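Local coordinates for protein putative glucarate dehydratase (Pseudomonas fluorescens, PDB 4IT1) that probably catalyses the magnesium-dependent dehydration of D-glucarate to 5-dehydro-4-deoxy-D-glucarate, as a member of the mandelate racemase/muconate lactonizing enzyme family, at residues A[66-70]-A[346-350]; A[142-146]-A[400-405]; A[152-156]-A[322-326]. One frame throughout, in Å; residues are numbered along the deposited sequence.

Overall arrangement
All three contacts join the N-terminal part of this enolase-superfamily chain, including the loop that follows helix 128-148, to the C-terminal barrel part. Interaction 1 is fully buried and nearest the centre of the chain; it is dominated by a glutamate that meets backbone N-H groups at a helix start. Interaction 2 is partly buried and mixes one aspartate bond with an arginine laid over a turn. Interaction 3 is buried but largely apolar, and its edge reaches the second subunit. Asp142 joins interactions 1 and 2 through a probable hydrogen bond from Leu67 N, while Gly401 O probably accepts one from Leu152 N between interactions 2 and 3. Interactions 1 and 3 do not touch.

Interaction 1: residues A[66-70]-A[346-350]; sequences GLGES and HLGIS
Ser350 N, in the first turn of helix 348-360, donates a nearly straight bond to Glu69 OE1 (2.8 Å, 168° at the hydrogen), tying the edge strand 65-70 of the N-terminal antiparallel sheet to the barrel domain of the enolase superfamily. The amide comes from above the carboxylate plane, about 50° out of it. Leu347, at the N-cap position, turns its own N to Glu69 OE2, but this approach is modelled very short and its exact length is doubtful. A fully stretched glutamate chain, with CG anti to the backbone N (chi1 -168°), carries the carboxylate this far from the strand. The group is buried, and Arg53 makes a salt bridge to OE2; that charge and the helix start would probably favour the ionised form. Ser350 OG is hydrogen-bonded to His317 and Arg53, and a water links it to Glu69 O. On the loop side, His346 ND1 donates to Leu347 O at 3.1 Å, while its NE2 bonds to Thr370; the side chain of His346 is about 7 Å from that of His342, a predicted proton acceptor. Packing finishes the contact: Ile349 CG2 rests against Glu69 CB at 3.8 Å, and Ile349 CD1 lies 4.3 Å from Leu67 CB.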
ATOM      1  N   GLY A  66       4.019 -10.030  21.517  1.00 85.64           N
ATOM      2  CA  GLY A  66       3.823  -8.811  20.719  1.00 77.85           C
ATOM      3  C   GLY A  66       3.136  -7.702  21.503  1.00 69.06           C
ATOM      4  O   GLY A  66       2.167  -7.951  22.219  1.00 70.87           O
ATOM      5  N   LEU A  67       3.635  -6.475  21.358  1.00 63.61           N
ATOM      6  CA  LEU A  67       3.150  -5.326  22.129  1.00 62.75           C
ATOM      7  C   LEU A  67       2.374  -4.288  21.302  1.00 70.49           C
ATOM      8  O   LEU A  67       2.604  -4.138  20.099  1.00 65.78           O
ATOM      9  CB  LEU A  67       4.314  -4.628  22.844  1.00 63.13           C
ATOM     10  CG  LEU A  67       5.217  -5.416  23.793  1.00 73.68           C
ATOM     11  CD1 LEU A  67       6.240  -4.469  24.396  1.00 61.35           C
ATOM     12  CD2 LEU A  67       4.421  -6.112  24.891  1.00 79.26           C
ATOM     13  N   GLY A  68       1.471  -3.567  21.975  1.00 76.90           N
ATOM     14  CA  GLY A  68       0.682  -2.484  21.376  1.00 67.80           C
ATOM     15  C   GLY A  68       0.403  -1.322  22.325  1.00 66.68           C
ATOM     16  O   GLY A  68       0.431  -1.478  23.547  1.00 74.59           O
ATOM     17  N   GLU A  69       0.149  -0.149  21.752  1.00 56.23           N
ATOM     18  CA  GLU A  69      -0.236   1.042  22.506  1.00 54.25           C
ATOM     19  C   GLU A  69      -1.312   1.783  21.709  1.00 71.38           C
ATOM     20  O   GLU A  69      -1.190   1.937  20.491  1.00 68.34           O
ATOM     21  CB  GLU A  69       0.973   1.945  22.737  1.00 51.72           C
ATOM     22  CG  GLU A  69       0.757   3.055  23.746  1.00 48.48           C
ATOM     23  CD  GLU A  69       1.902   4.054  23.795  1.00 61.97           C
ATOM     24  OE1 GLU A  69       3.072   3.664  23.584  1.00 77.55           O
ATOM     25  OE2 GLU A  69       1.629   5.243  24.061  1.00 56.00           O
ATOM     26  N   SER A  70      -2.369   2.230  22.389  1.00 73.35           N
ATOM     27  CA  SER A  70      -3.474   2.916  21.712  1.00 66.45           C
ATOM     28  C   SER A  70      -4.184   3.962  22.575  1.00 59.44           C
ATOM     29  O   SER A  70      -3.624   4.456  23.553  1.00 47.65           O
ATOM     30  CB  SER A  70      -4.483   1.908  21.162  1.00 61.99           C
ATOM     31  OG  SER A  70      -5.305   2.525  20.193  1.00 59.74           O
ATOM     32  N   HIS A 346       1.713   9.883  24.023  1.00 66.47           N
ATOM     33  CA  HIS A 346       2.039   8.481  23.798  1.00 62.18           C
ATOM     34  C   HIS A 346       3.274   8.072  24.597  1.00 66.46           C
ATOM     35  O   HIS A 346       4.010   8.918  25.119  1.00 63.09           O
ATOM     36  CB  HIS A 346       2.302   8.248  22.309  1.00 61.12           C
ATOM     37  CG  HIS A 346       3.500   8.986  21.799  1.00 66.80           C
ATOM     38  ND1 HIS A 346       4.730   8.385  21.643  1.00 56.86           N
ATOM     39  CD2 HIS A 346       3.668  10.285  21.456  1.00 65.45           C
ATOM     40  CE1 HIS A 346       5.598   9.278  21.205  1.00 65.41           C
ATOM     41  NE2 HIS A 346       4.981  10.439  21.084  1.00 65.76           N
ATOM     42  N   LEU A 347       3.497   6.766  24.673  1.00 67.01           N
ATOM     43  CA  LEU A 347       4.690   6.230  25.302  1.00 80.43           C
ATOM     44  C   LEU A 347       5.618   5.584  24.275  1.00 84.37           C
ATOM     45  O   LEU A 347       5.374   5.652  23.061  1.00 84.69           O
ATOM     46  CB  LEU A 347       4.321   5.244  26.414  1.00 73.17           C
ATOM     47  CG  LEU A 347       3.516   5.808  27.595  1.00 77.39           C
ATOM     48  CD1 LEU A 347       3.166   4.689  28.562  1.00 72.57           C
ATOM     49  CD2 LEU A 347       4.238   6.937  28.324  1.00 72.77           C
ATOM     50  N   GLY A 348       6.677   4.958  24.782  1.00 74.05           N
ATOM     51  CA  GLY A 348       7.737   4.384  23.966  1.00 64.20           C
ATOM     52  C   GLY A 348       7.302   3.384  22.917  1.00 65.91           C
ATOM     53  O   GLY A 348       7.897   3.335  21.836  1.00 55.40           O
ATOM     54  N   ILE A 349       6.283   2.582  23.237  1.00 59.02           N
ATOM     55  CA  ILE A 349       5.749   1.597  22.296  1.00 55.82           C
ATOM     56  C   ILE A 349       5.299   2.291  21.004  1.00 70.75           C
ATOM     57  O   ILE A 349       5.762   1.953  19.906  1.00 62.54           O
ATOM     58  CB  ILE A 349       4.579   0.777  22.893  1.00 57.07           C
ATOM     59  CG1 ILE A 349       5.031   0.015  24.146  1.00 62.20           C
ATOM     60  CG2 ILE A 349       4.002  -0.170  21.845  1.00 53.64           C
ATOM     61  CD1 ILE A 349       3.952  -0.826  24.802  1.00 58.50           C
ATOM     62  N   SER A 350       4.412   3.272  21.144  1.00 63.28           N
ATOM     63  CA  SER A 350       3.960   4.060  20.004  1.00 69.19           C
ATOM     64  C   SER A 350       5.146   4.662  19.255  1.00 67.76           C
ATOM     65  O   SER A 350       5.219   4.581  18.024  1.00 63.63           O
ATOM     66  CB  SER A 350       2.993   5.163  20.453  1.00 61.77           C
ATOM     67  OG  SER A 350       1.713   4.625  20.738  1.00 63.24           O
TER
HETATM   68  O   HOH W   1       1.457   2.249  19.069  1.00 65.53           O

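Interaction 2: residues A[142-146]-A[400-405]; sequences DLQAR and PGLGLE
The Arg146 guanidinium lies with one face over Pro400 O, which sits 3.3 Å above its plane and over its centre, while the Leu404 backbone lies by its edge. The carbonyl belongs to a type II' beta turn, Pro400 to Gly403, which follows strand 393-395 of the C-terminal barrel part and packs against helix 128-148 of the N-terminal domain, so the contact joins the two domains. How Arg146 NH2 is placed against Leu404 is doubtful in detail. The bend at chi2 (-85°) turns the guanidinium over the Pro400 carbonyl, and the proline ring runs at a slant to the arginine chain, Pro400 CB 3.8 Å from Arg146 NH1. Within the turn Pro400 O accepts from Gly403 N (2.9 Å). One helical turn earlier, the carboxylate of Asp142 is shared between two backbone amides. Leu67 N of strand 65-70 is hydrogen-bonded to OD2; Leu402 N donates to Asp142 OD1 at 2.8 Å, on the syn side, 31° out of the carboxylate plane. Gly401 has a positive phi and passes close to the aspartate, its CA 3.3 Å from Asp142 OD1. The side chain of Leu402 crosses that of Asp142 at about a right angle, placing Leu402 CG 3.6 Å from Asp142 OD1.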
ATOM      1  N   ASP A 142       4.561  -6.986  15.672  1.00 64.62           N
ATOM      2  CA  ASP A 142       5.596  -7.119  16.693  1.00 66.71           C
ATOM      3  C   ASP A 142       5.762  -8.581  17.087  1.00 74.48           C
ATOM      4  O   ASP A 142       6.873  -9.026  17.370  1.00 69.41           O
ATOM      5  CB  ASP A 142       5.276  -6.285  17.929  1.00 68.86           C
ATOM      6  CG  ASP A 142       6.400  -6.306  18.957  1.00 81.55           C
ATOM      7  OD1 ASP A 142       7.581  -6.219  18.559  1.00 86.53           O
ATOM      8  OD2 ASP A 142       6.105  -6.405  20.166  1.00 72.07           O
ATOM      9  N   LEU A 143       4.655  -9.321  17.082  1.00 62.43           N
ATOM     10  CA  LEU A 143       4.681 -10.749  17.354  1.00 69.53           C
ATOM     11  C   LEU A 143       5.486 -11.465  16.279  1.00 72.93           C
ATOM     12  O   LEU A 143       6.471 -12.143  16.585  1.00 72.70           O
ATOM     13  CB  LEU A 143       3.263 -11.324  17.395  1.00 69.50           C
ATOM     14  CG  LEU A 143       2.938 -12.518  18.301  1.00 73.95           C
ATOM     15  CD1 LEU A 143       2.097 -13.521  17.531  1.00 72.38           C
ATOM     16  CD2 LEU A 143       4.166 -13.210  18.873  1.00 75.03           C
ATOM     17  N   GLN A 144       5.051 -11.310  15.027  1.00 72.43           N
ATOM     18  CA  GLN A 144       5.709 -11.910  13.865  1.00 69.28           C
ATOM     19  C   GLN A 144       7.214 -11.665  13.880  1.00 66.99           C
ATOM     20  O   GLN A 144       7.996 -12.568  13.597  1.00 70.92           O
ATOM     21  CB  GLN A 144       5.122 -11.345  12.572  1.00 71.02           C
ATOM     22  CG  GLN A 144       3.678 -11.730  12.303  1.00 83.21           C
ATOM     23  CD  GLN A 144       3.141 -11.143  11.009  1.00 86.38           C
ATOM     24  OE1 GLN A 144       3.898 -10.842  10.087  1.00 89.47           O
ATOM     25  NE2 GLN A 144       1.823 -10.992  10.931  1.00 88.96           N
ATOM     26  N   ALA A 145       7.599 -10.439  14.227  1.00 67.27           N
ATOM     27  CA  ALA A 145       8.991 -10.005  14.230  1.00 71.92           C
ATOM     28  C   ALA A 145       9.832 -10.677  15.316  1.00 79.36           C
ATOM     29  O   ALA A 145      11.013 -10.962  15.094  1.00 89.26           O
ATOM     30  CB  ALA A 145       9.066  -8.495  14.357  1.00 54.93           C
ATOM     31  N   ARG A 146       9.226 -10.909  16.481  1.00 76.47           N
ATOM     32  CA  ARG A 146       9.876 -11.626  17.586  1.00 71.26           C
ATOM     33  C   ARG A 146      10.120 -13.101  17.225  1.00 76.52           C
ATOM     34  O   ARG A 146      11.184 -13.654  17.522  1.00 89.02           O
ATOM     35  CB  ARG A 146       9.037 -11.524  18.869  1.00 68.71           C
ATOM     36  CG  ARG A 146       8.989 -10.144  19.522  1.00 60.32           C
ATOM     37  CD  ARG A 146      10.175  -9.923  20.444  1.00 70.34           C
ATOM     38  NE  ARG A 146      10.134  -8.620  21.107  1.00 72.75           N
ATOM     39  CZ  ARG A 146      11.189  -8.032  21.670  1.00 80.67           C
ATOM     40  NH1 ARG A 146      12.381  -8.619  21.643  1.00 78.83           N
ATOM     41  NH2 ARG A 146      11.059  -6.846  22.251  1.00 75.52           N
ATOM     42  N   PRO A 400      14.761  -7.768  17.917  1.00 71.59           N
ATOM     43  CA  PRO A 400      13.537  -8.373  17.366  1.00 71.20           C
ATOM     44  C   PRO A 400      12.291  -7.512  17.606  1.00 74.97           C
ATOM     45  O   PRO A 400      12.127  -6.929  18.686  1.00 61.23           O
ATOM     46  CB  PRO A 400      13.417  -9.704  18.122  1.00 71.14           C
ATOM     47  CG  PRO A 400      14.757  -9.949  18.724  1.00 75.03           C
ATOM     48  CD  PRO A 400      15.339  -8.595  18.992  1.00 75.06           C
ATOM     49  N   GLY A 401      11.433  -7.432  16.592  1.00 75.34           N
ATOM     50  CA  GLY A 401      10.232  -6.602  16.644  1.00 62.97           C
ATOM     51  C   GLY A 401      10.517  -5.152  16.970  1.00 67.04           C
ATOM     52  O   GLY A 401      11.386  -4.524  16.359  1.00 75.37           O
ATOM     53  N   LEU A 402       9.787  -4.629  17.949  1.00 73.20           N
ATOM     54  CA  LEU A 402       9.992  -3.266  18.433  1.00 71.25           C
ATOM     55  C   LEU A 402      11.239  -3.152  19.315  1.00 66.61           C
ATOM     56  O   LEU A 402      11.714  -2.043  19.582  1.00 66.11           O
ATOM     57  CB  LEU A 402       8.756  -2.778  19.204  1.00 80.26           C
ATOM     58  CG  LEU A 402       7.443  -2.589  18.436  1.00 91.17           C
ATOM     59  CD1 LEU A 402       6.282  -2.433  19.404  1.00 92.31           C
ATOM     60  CD2 LEU A 402       7.514  -1.398  17.490  1.00 92.26           C
ATOM     61  N   GLY A 403      11.754  -4.298  19.766  1.00 66.97           N
ATOM     62  CA  GLY A 403      12.907  -4.344  20.671  1.00 77.70           C
ATOM     63  C   GLY A 403      12.605  -3.739  22.030  1.00 78.18           C
ATOM     64  O   GLY A 403      13.415  -2.991  22.586  1.00 79.11           O
ATOM     65  N   LEU A 404      11.428  -4.058  22.560  1.00 73.25           N
ATOM     66  CA  LEU A 404      10.969  -3.496  23.822  1.00 64.93           C
ATOM     67  C   LEU A 404      10.322  -4.560  24.710  1.00 69.05           C
ATOM     68  O   LEU A 404       9.689  -5.506  24.217  1.00 54.27           O
ATOM     69  CB  LEU A 404       9.974  -2.361  23.568  1.00 70.36           C
ATOM     70  CG  LEU A 404      10.394  -1.073  22.854  1.00 68.49           C
ATOM     71  CD1 LEU A 404       9.158  -0.225  22.598  1.00 63.84           C
ATOM     72  CD2 LEU A 404      11.428  -0.285  23.648  1.00 65.80           C
ATOM     73  N   GLU A 405      10.486  -4.395  26.022  1.00 67.86           N
ATOM     74  CA  GLU A 405       9.900  -5.324  26.990  1.00 85.22           C
ATOM     75  C   GLU A 405       9.103  -4.604  28.079  1.00 77.47           C
ATOM     76  O   GLU A 405       9.546  -3.586  28.619  1.00 74.32           O
ATOM     77  CB  GLU A 405      10.978  -6.238  27.593  1.00 83.87           C
ATOM     78  CG  GLU A 405      11.400  -7.368  26.657  1.00 94.88           C
ATOM     79  CD  GLU A 405      12.585  -8.173  27.160  1.00 96.79           C
ATOM     80  OE1 GLU A 405      13.175  -7.816  28.202  1.00 92.72           O
ATOM     81  OE2 GLU A 405      12.932  -9.174  26.498  1.00 98.39           O
TER

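Interaction 3: residues A[152-156]-A[322-326]; sequences LVDLL and LRDTQ
Residues 152-155 coil in helical phi/psi without regular helical bonding, drawn in by short-range bonds such as Leu155 N to Leu152 O (2.8 Å), and with Leu156 they face the first turn of helix 322-334. The backbones stay well apart: the nearest CA atoms, those of Leu156 and Arg323, are 7.3 Å from each other, and side chains fill the interval. Leu152 and Leu322 meet through their branch ends, CD2 of Leu152 3.8 Å from CD1 of Leu322. A chi1 of -156° swings the end of Leu152 nearer the helix. Leu156 carries most of the burial on its side: its CD1 lies 4.4 Å from Leu322 CB, its CD2 4.2 Å from the aliphatic CG of Arg323, and it packs against the end of the Gln326 side chain. Arg323 stretches past the leucines with an extended chain. Glu137 of helix 128-148 accepts hydrogen bonds from the N atoms of Leu322 and Arg323, and helix 348-360 covers Leu152, Leu156 and Gln326. At the dimer interface Arg323 packs on Leu155 of the second subunit, and Asp154 on Asp91 of that subunit. The loop thus lies among barrel helices 322-334 and 348-360, helix 128-148 and the neighbouring chain.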
ATOM      1  N   LEU A 152      11.091  -5.117  13.363  1.00 59.65           N
ATOM      2  CA  LEU A 152       9.760  -5.030  12.755  1.00 66.54           C
ATOM      3  C   LEU A 152       9.858  -4.498  11.326  1.00 56.02           C
ATOM      4  O   LEU A 152       9.271  -5.063  10.406  1.00 52.27           O
ATOM      5  CB  LEU A 152       8.816  -4.166  13.607  1.00 71.60           C
ATOM      6  CG  LEU A 152       7.302  -4.395  13.480  1.00 67.89           C
ATOM      7  CD1 LEU A 152       6.581  -3.805  14.680  1.00 77.86           C
ATOM      8  CD2 LEU A 152       6.723  -3.824  12.195  1.00 64.65           C
ATOM      9  N   VAL A 153      10.644  -3.437  11.160  1.00 54.70           N
ATOM     10  CA  VAL A 153      10.866  -2.790   9.868  1.00 59.70           C
ATOM     11  C   VAL A 153      11.125  -3.767   8.699  1.00 69.88           C
ATOM     12  O   VAL A 153      10.746  -3.483   7.556  1.00 61.15           O
ATOM     13  CB  VAL A 153      11.972  -1.719   9.992  1.00 60.19           C
ATOM     14  CG1 VAL A 153      13.330  -2.352  10.300  1.00 63.96           C
ATOM     15  CG2 VAL A 153      12.026  -0.843   8.751  1.00 63.45           C
ATOM     16  N   ASP A 154      11.733  -4.920   8.997  1.00 67.06           N
ATOM     17  CA  ASP A 154      12.049  -5.931   7.980  1.00 63.05           C
ATOM     18  C   ASP A 154      10.808  -6.604   7.404  1.00 69.69           C
ATOM     19  O   ASP A 154      10.807  -7.037   6.243  1.00 63.64           O
ATOM     20  CB  ASP A 154      13.037  -6.975   8.528  1.00 78.81           C
ATOM     21  CG  ASP A 154      14.469  -6.429   8.669  1.00 87.07           C
ATOM     22  OD1 ASP A 154      14.739  -5.278   8.253  1.00 85.63           O
ATOM     23  OD2 ASP A 154      15.334  -7.162   9.198  1.00 78.03           O
ATOM     24  N   LEU A 155       9.755  -6.690   8.217  1.00 71.49           N
ATOM     25  CA  LEU A 155       8.446  -7.160   7.761  1.00 69.32           C
ATOM     26  C   LEU A 155       7.841  -6.194   6.756  1.00 61.06           C
ATOM     27  O   LEU A 155       7.051  -6.587   5.901  1.00 58.02           O
ATOM     28  CB  LEU A 155       7.487  -7.303   8.941  1.00 73.13           C
ATOM     29  CG  LEU A 155       7.696  -8.478   9.888  1.00 79.86           C
ATOM     30  CD1 LEU A 155       7.107  -8.139  11.243  1.00 73.95           C
ATOM     31  CD2 LEU A 155       7.073  -9.744   9.321  1.00 78.34           C
ATOM     32  N   LEU A 156       8.221  -4.926   6.877  1.00 57.10           N
ATOM     33  CA  LEU A 156       7.692  -3.865   6.035  1.00 61.42           C
ATOM     34  C   LEU A 156       8.629  -3.537   4.859  1.00 69.50           C
ATOM     35  O   LEU A 156       8.586  -2.428   4.323  1.00 67.92           O
ATOM     36  CB  LEU A 156       7.434  -2.611   6.885  1.00 56.74           C
ATOM     37  CG  LEU A 156       6.770  -2.789   8.262  1.00 60.18           C
ATOM     38  CD1 LEU A 156       6.735  -1.486   9.048  1.00 45.01           C
ATOM     39  CD2 LEU A 156       5.371  -3.370   8.137  1.00 54.07           C
ATOM     40  N   LEU A 322       0.344   0.038  10.476  1.00 63.36           N
ATOM     41  CA  LEU A 322       1.639   0.298   9.859  1.00 51.07           C
ATOM     42  C   LEU A 322       1.620   0.112   8.352  1.00 45.88           C
ATOM     43  O   LEU A 322       2.164   0.938   7.627  1.00 48.66           O
ATOM     44  CB  LEU A 322       2.733  -0.546  10.522  1.00 51.91           C
ATOM     45  CG  LEU A 322       2.888  -0.377  12.042  1.00 49.35           C
ATOM     46  CD1 LEU A 322       4.000  -1.266  12.568  1.00 56.10           C
ATOM     47  CD2 LEU A 322       3.139   1.069  12.454  1.00 50.30           C
ATOM     48  N   ARG A 323       0.977  -0.954   7.888  1.00 42.90           N
ATOM     49  CA  ARG A 323       0.876  -1.221   6.463  1.00 51.84           C
ATOM     50  C   ARG A 323      -0.015  -0.211   5.743  1.00 64.20           C
ATOM     51  O   ARG A 323       0.261   0.149   4.592  1.00 62.08           O
ATOM     52  CB  ARG A 323       0.414  -2.655   6.197  1.00 49.32           C
ATOM     53  CG  ARG A 323       1.525  -3.675   6.401  1.00 58.66           C
ATOM     54  CD  ARG A 323       1.081  -5.096   6.091  1.00 57.19           C
ATOM     55  NE  ARG A 323       2.135  -6.049   6.442  1.00 68.19           N
ATOM     56  CZ  ARG A 323       1.998  -7.373   6.456  1.00 70.94           C
ATOM     57  NH1 ARG A 323       0.841  -7.944   6.139  1.00 72.73           N
ATOM     58  NH2 ARG A 323       3.029  -8.136   6.787  1.00 65.93           N
ATOM     59  N   ASP A 324      -1.067   0.245   6.425  1.00 56.99           N
ATOM     60  CA  ASP A 324      -1.963   1.268   5.882  1.00 54.38           C
ATOM     61  C   ASP A 324      -1.233   2.600   5.747  1.00 48.76           C
ATOM     62  O   ASP A 324      -1.457   3.350   4.791  1.00 55.99           O
ATOM     63  CB  ASP A 324      -3.218   1.430   6.759  1.00 60.10           C
ATOM     64  CG  ASP A 324      -4.289   0.377   6.471  1.00 63.68           C
ATOM     65  OD1 ASP A 324      -4.122  -0.447   5.542  1.00 63.38           O
ATOM     66  OD2 ASP A 324      -5.316   0.379   7.181  1.00 74.98           O
ATOM     67  N   THR A 325      -0.365   2.884   6.715  1.00 42.97           N
ATOM     68  CA  THR A 325       0.499   4.064   6.685  1.00 50.06           C
ATOM     69  C   THR A 325       1.476   4.059   5.484  1.00 57.25           C
ATOM     70  O   THR A 325       1.787   5.119   4.921  1.00 46.45           O
ATOM     71  CB  THR A 325       1.265   4.205   8.013  1.00 48.15           C
ATOM     72  OG1 THR A 325       0.329   4.419   9.077  1.00 48.53           O
ATOM     73  CG2 THR A 325       2.209   5.371   7.979  1.00 48.07           C
ATOM     74  N   GLN A 326       1.935   2.869   5.094  1.00 48.38           N
ATOM     75  CA  GLN A 326       2.825   2.718   3.945  1.00 54.69           C
ATOM     76  C   GLN A 326       2.040   2.985   2.669  1.00 51.19           C
ATOM     77  O   GLN A 326       2.507   3.700   1.772  1.00 52.16           O
ATOM     78  CB  GLN A 326       3.424   1.310   3.892  1.00 52.03           C
ATOM     79  CG  GLN A 326       4.323   0.946   5.058  1.00 58.57           C
ATOM     80  CD  GLN A 326       5.025  -0.377   4.839  1.00 61.46           C
ATOM     81  OE1 GLN A 326       6.029  -0.451   4.131  1.00 63.36           O
ATOM     82  NE2 GLN A 326       4.498  -1.430   5.442  1.00 56.42           N
TER